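Local coordinates for protein S-adenosylmethionine dependent methyltransferase (Mesorhizobium loti, PDB 3BKW) that probably transfers methyl groups from S-adenosylmethionine to an acceptor that has not been identified, at residues Ser113-Glu121 with His139-Pro147. Residues are numbered along the deposited sequence; the frame is centred on the assembly and turned at random. Where two conformers were deposited one is given.
Sequences SSLALHYVE and HFVFSTEHP
S113 and S143 join two parallel strands through their backbones: S113 N donates to V141 O at 3.1 Å, and S143 N returns a straighter bond to S113 O at 2.9 Å. Past S114 the strand leaves the sheet, yet L115 N still reaches S143 O, approaching from above the carbonyl plane, with a weak second bond to S143 OG. That hydroxyl sits between its own backbone N and carbonyl carbon (chi1 60°), which brings it to L115 N and to a water shared with S114 OG. A second water ties S113 OG and L117 N to S143 O; S113 OG also bonds L50 O.

L117 CD1 lies over the face of the F142 ring, 4.2 Å from the centroid, and touches F140 CZ at 3.6 Å, while helix 123-133 packs on L117 and F140.

Farther along, E145 CG covers one face of the H118 imidazole, 4.0 Å from its centroid, with T144 CA at the ring edge. H118 CD2 in turn lies over the centre of the Y119 ring face. Replacing H118 by an alanine is likely to open a gap between E145 CG and the Y119 ring. E145 OE2 shares a water with Y119 OH, and OE1 salt-bridges K189.

Together these contacts join strands 108-114 and 138-145, fourth and fifth of the Rossmann-like class I methyltransferase fold, at their C-terminal ends, the edge where this family generally binds S-adenosylmethionine.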
loop_
_atom_site.group_PDB
_atom_site.type_symbol
_atom_site.label_atom_id
_atom_site.label_comp_id
_atom_site.label_asym_id
_atom_site.label_seq_id
_atom_site.Cartn_x
_atom_site.Cartn_y
_atom_site.Cartn_z
ATOM N N SER A 113 -1.045 1.791 17.954
ATOM C CA SER A 113 -0.551 3.160 17.928
ATOM C C SER A 113 -1.385 4.055 17.031
ATOM O O SER A 113 -1.535 3.775 15.851
ATOM C CB SER A 113 0.892 3.191 17.466
ATOM O OG SER A 113 1.409 4.515 17.554
ATOM N N SER A 114 -1.928 5.124 17.601
ATOM C CA SER A 114 -2.693 6.111 16.856
ATOM C C SER A 114 -1.882 7.382 16.612
ATOM O O SER A 114 -1.544 8.106 17.558
ATOM C CB SER A 114 -3.973 6.471 17.603
ATOM O OG SER A 114 -4.629 7.570 16.980
ATOM N N LEU A 115 -1.560 7.617 15.344
ATOM C CA LEU A 115 -0.983 8.886 14.897
ATOM C C LEU A 115 0.259 9.338 15.649
ATOM O O LEU A 115 0.388 10.505 16.048
ATOM C CB LEU A 115 -2.091 9.948 14.925
ATOM C CG LEU A 115 -3.365 9.623 14.138
ATOM C CD1 LEU A 115 -4.384 10.772 14.264
ATOM C CD2 LEU A 115 -3.049 9.304 12.680
ATOM N N ALA A 116 1.166 8.393 15.846
ATOM C CA ALA A 116 2.447 8.631 16.527
ATOM C C ALA A 116 3.671 8.302 15.678
ATOM O O ALA A 116 4.677 8.977 15.781
ATOM C CB ALA A 116 2.515 7.809 17.830
ATOM N N LEU A 117 3.595 7.244 14.865
ATOM C CA LEU A 117 4.756 6.746 14.157
ATOM C C LEU A 117 5.277 7.635 13.057
ATOM O O LEU A 117 6.462 7.555 12.753
ATOM C CB LEU A 117 4.559 5.320 13.663
ATOM C CG LEU A 117 4.265 4.243 14.721
ATOM C CD1 LEU A 117 4.551 2.889 14.045
ATOM C CD2 LEU A 117 5.020 4.361 16.009
ATOM N N HIS A 118 4.442 8.545 12.539
ATOM C CA HIS A 118 4.926 9.537 11.571
ATOM C C HIS A 118 5.909 10.551 12.168
ATOM O O HIS A 118 6.526 11.296 11.422
ATOM C CB HIS A 118 3.828 10.212 10.757
ATOM C CG HIS A 118 2.741 10.815 11.573
ATOM N ND1 HIS A 118 1.560 10.164 11.816
ATOM C CD2 HIS A 118 2.651 11.998 12.213
ATOM C CE1 HIS A 118 0.774 10.928 12.552
ATOM N NE2 HIS A 118 1.421 12.037 12.827
ATOM N N TYR A 119 6.035 10.593 13.502
ATOM C CA TYR A 119 7.032 11.441 14.178
ATOM C C TYR A 119 8.341 10.722 14.547
ATOM O O TYR A 119 9.259 11.347 15.070
ATOM C CB TYR A 119 6.417 12.078 15.429
ATOM C CG TYR A 119 5.156 12.871 15.132
ATOM C CD1 TYR A 119 5.166 13.915 14.191
ATOM C CD2 TYR A 119 3.951 12.588 15.783
ATOM C CE1 TYR A 119 4.004 14.658 13.898
ATOM C CE2 TYR A 119 2.780 13.345 15.500
ATOM C CZ TYR A 119 2.829 14.376 14.552
ATOM O OH TYR A 119 1.700 15.126 14.218
ATOM N N VAL A 120 8.436 9.425 14.210
ATOM C CA VAL A 120 9.598 8.590 14.541
ATOM C C VAL A 120 10.503 8.539 13.324
ATOM O O VAL A 120 10.071 8.049 12.298
ATOM C CB VAL A 120 9.143 7.168 14.983
ATOM C CG1 VAL A 120 10.340 6.260 15.213
ATOM C CG2 VAL A 120 8.314 7.267 16.272
ATOM N N GLU A 121 11.753 8.990 13.453
ATOM C CA GLU A 121 12.679 9.027 12.322
ATOM C C GLU A 121 13.082 7.632 11.860
ATOM O O GLU A 121 12.979 7.325 10.667
ATOM C CB GLU A 121 13.923 9.856 12.644
ATOM C CG GLU A 121 14.816 10.109 11.432
ATOM C CD GLU A 121 15.890 11.162 11.667
ATOM O OE1 GLU A 121 16.260 11.425 12.833
ATOM O OE2 GLU A 121 16.373 11.723 10.658
ATOM N N HIS A 139 -0.285 -9.108 16.903
ATOM C CA HIS A 139 -0.534 -8.073 15.893
ATOM C C HIS A 139 -0.038 -6.693 16.288
ATOM O O HIS A 139 0.127 -6.405 17.450
ATOM C CB HIS A 139 -2.017 -7.959 15.556
ATOM C CG HIS A 139 -2.569 -9.164 14.863
ATOM N ND1 HIS A 139 -3.097 -10.233 15.545
ATOM C CD2 HIS A 139 -2.665 -9.470 13.547
ATOM C CE1 HIS A 139 -3.500 -11.150 14.683
ATOM N NE2 HIS A 139 -3.247 -10.712 13.461
ATOM N N PHE A 140 0.231 -5.887 15.265
ATOM C CA PHE A 140 0.611 -4.486 15.379
ATOM C C PHE A 140 -0.357 -3.744 14.466
ATOM O O PHE A 140 -0.357 -3.996 13.264
ATOM C CB PHE A 140 2.066 -4.305 14.976
ATOM C CG PHE A 140 2.593 -2.890 15.087
ATOM C CD1 PHE A 140 2.063 -1.931 15.969
ATOM C CD2 PHE A 140 3.740 -2.551 14.367
ATOM C CE1 PHE A 140 2.612 -0.648 16.073
ATOM C CE2 PHE A 140 4.287 -1.288 14.490
ATOM C CZ PHE A 140 3.734 -0.342 15.333
ATOM N N VAL A 141 -1.187 -2.884 15.047
ATOM C CA VAL A 141 -2.207 -2.147 14.319
ATOM C C VAL A 141 -1.974 -0.673 14.599
ATOM O O VAL A 141 -1.937 -0.242 15.760
ATOM C CB VAL A 141 -3.607 -2.581 14.764
ATOM C CG1 VAL A 141 -4.694 -1.771 14.040
ATOM C CG2 VAL A 141 -3.811 -4.070 14.515
ATOM N N PHE A 142 -1.762 0.112 13.545
ATOM C CA PHE A 142 -1.464 1.508 13.722
ATOM C C PHE A 142 -1.952 2.415 12.610
ATOM O O PHE A 142 -2.151 1.972 11.469
ATOM C CB PHE A 142 0.055 1.680 13.930
ATOM C CG PHE A 142 0.912 1.334 12.717
ATOM C CD1 PHE A 142 1.282 2.336 11.816
ATOM C CD2 PHE A 142 1.364 0.022 12.477
ATOM C CE1 PHE A 142 2.100 2.056 10.700
ATOM C CE2 PHE A 142 2.190 -0.273 11.350
ATOM C CZ PHE A 142 2.543 0.760 10.461
ATOM N N SER A 143 -2.121 3.691 12.971
ATOM C CA SER A 143 -2.485 4.732 12.030
ATOM C C SER A 143 -1.381 5.759 11.971
ATOM O O SER A 143 -0.716 6.043 12.978
ATOM C CB SER A 143 -3.789 5.400 12.417
ATOM O OG SER A 143 -3.696 5.995 13.697
ATOM N N THR A 144 -1.176 6.287 10.773
ATOM C CA THR A 144 -0.247 7.380 10.528
ATOM C C THR A 144 -0.859 8.315 9.490
ATOM O O THR A 144 -1.795 7.955 8.795
ATOM C CB THR A 144 1.146 6.879 9.988
ATOM O OG1 THR A 144 0.951 6.010 8.852
ATOM C CG2 THR A 144 1.933 6.115 11.070
ATOM N N GLU A 145 -0.320 9.518 9.387
ATOM C CA GLU A 145 -0.669 10.400 8.290
ATOM C C GLU A 145 -0.247 9.716 6.999
ATOM O O GLU A 145 0.817 9.108 6.908
ATOM C CB GLU A 145 0.025 11.755 8.385
ATOM C CG GLU A 145 -0.616 12.663 9.408
ATOM C CD GLU A 145 0.017 14.019 9.545
ATOM O OE1 GLU A 145 0.762 14.437 8.650
ATOM O OE2 GLU A 145 -0.250 14.653 10.572
ATOM N N HIS A 146 -1.125 9.787 6.016
ATOM C CA HIS A 146 -0.901 9.151 4.708
ATOM C C HIS A 146 0.169 9.941 3.939
ATOM O O HIS A 146 0.227 11.166 4.070
ATOM C CB HIS A 146 -2.220 9.176 3.923
ATOM C CG HIS A 146 -2.243 8.279 2.731
ATOM N ND1 HIS A 146 -1.594 8.578 1.553
ATOM C CD2 HIS A 146 -2.885 7.106 2.521
ATOM C CE1 HIS A 146 -1.807 7.612 0.679
ATOM N NE2 HIS A 146 -2.588 6.706 1.240
ATOM N N PRO A 147 1.049 9.241 3.174
ATOM C CA PRO A 147 2.019 10.016 2.390
ATOM C C PRO A 147 1.438 11.041 1.379
ATOM O O PRO A 147 2.082 12.041 1.083
ATOM C CB PRO A 147 2.889 8.918 1.733
ATOM C CG PRO A 147 2.069 7.707 1.782
ATOM C CD PRO A 147 1.257 7.789 3.018
HETATM O O HOH W 1 1.163 5.578 14.948
HETATM O O HOH W 2 -6.021 6.890 14.754
HETATM O O HOH W 3 1.586 16.253 11.764
#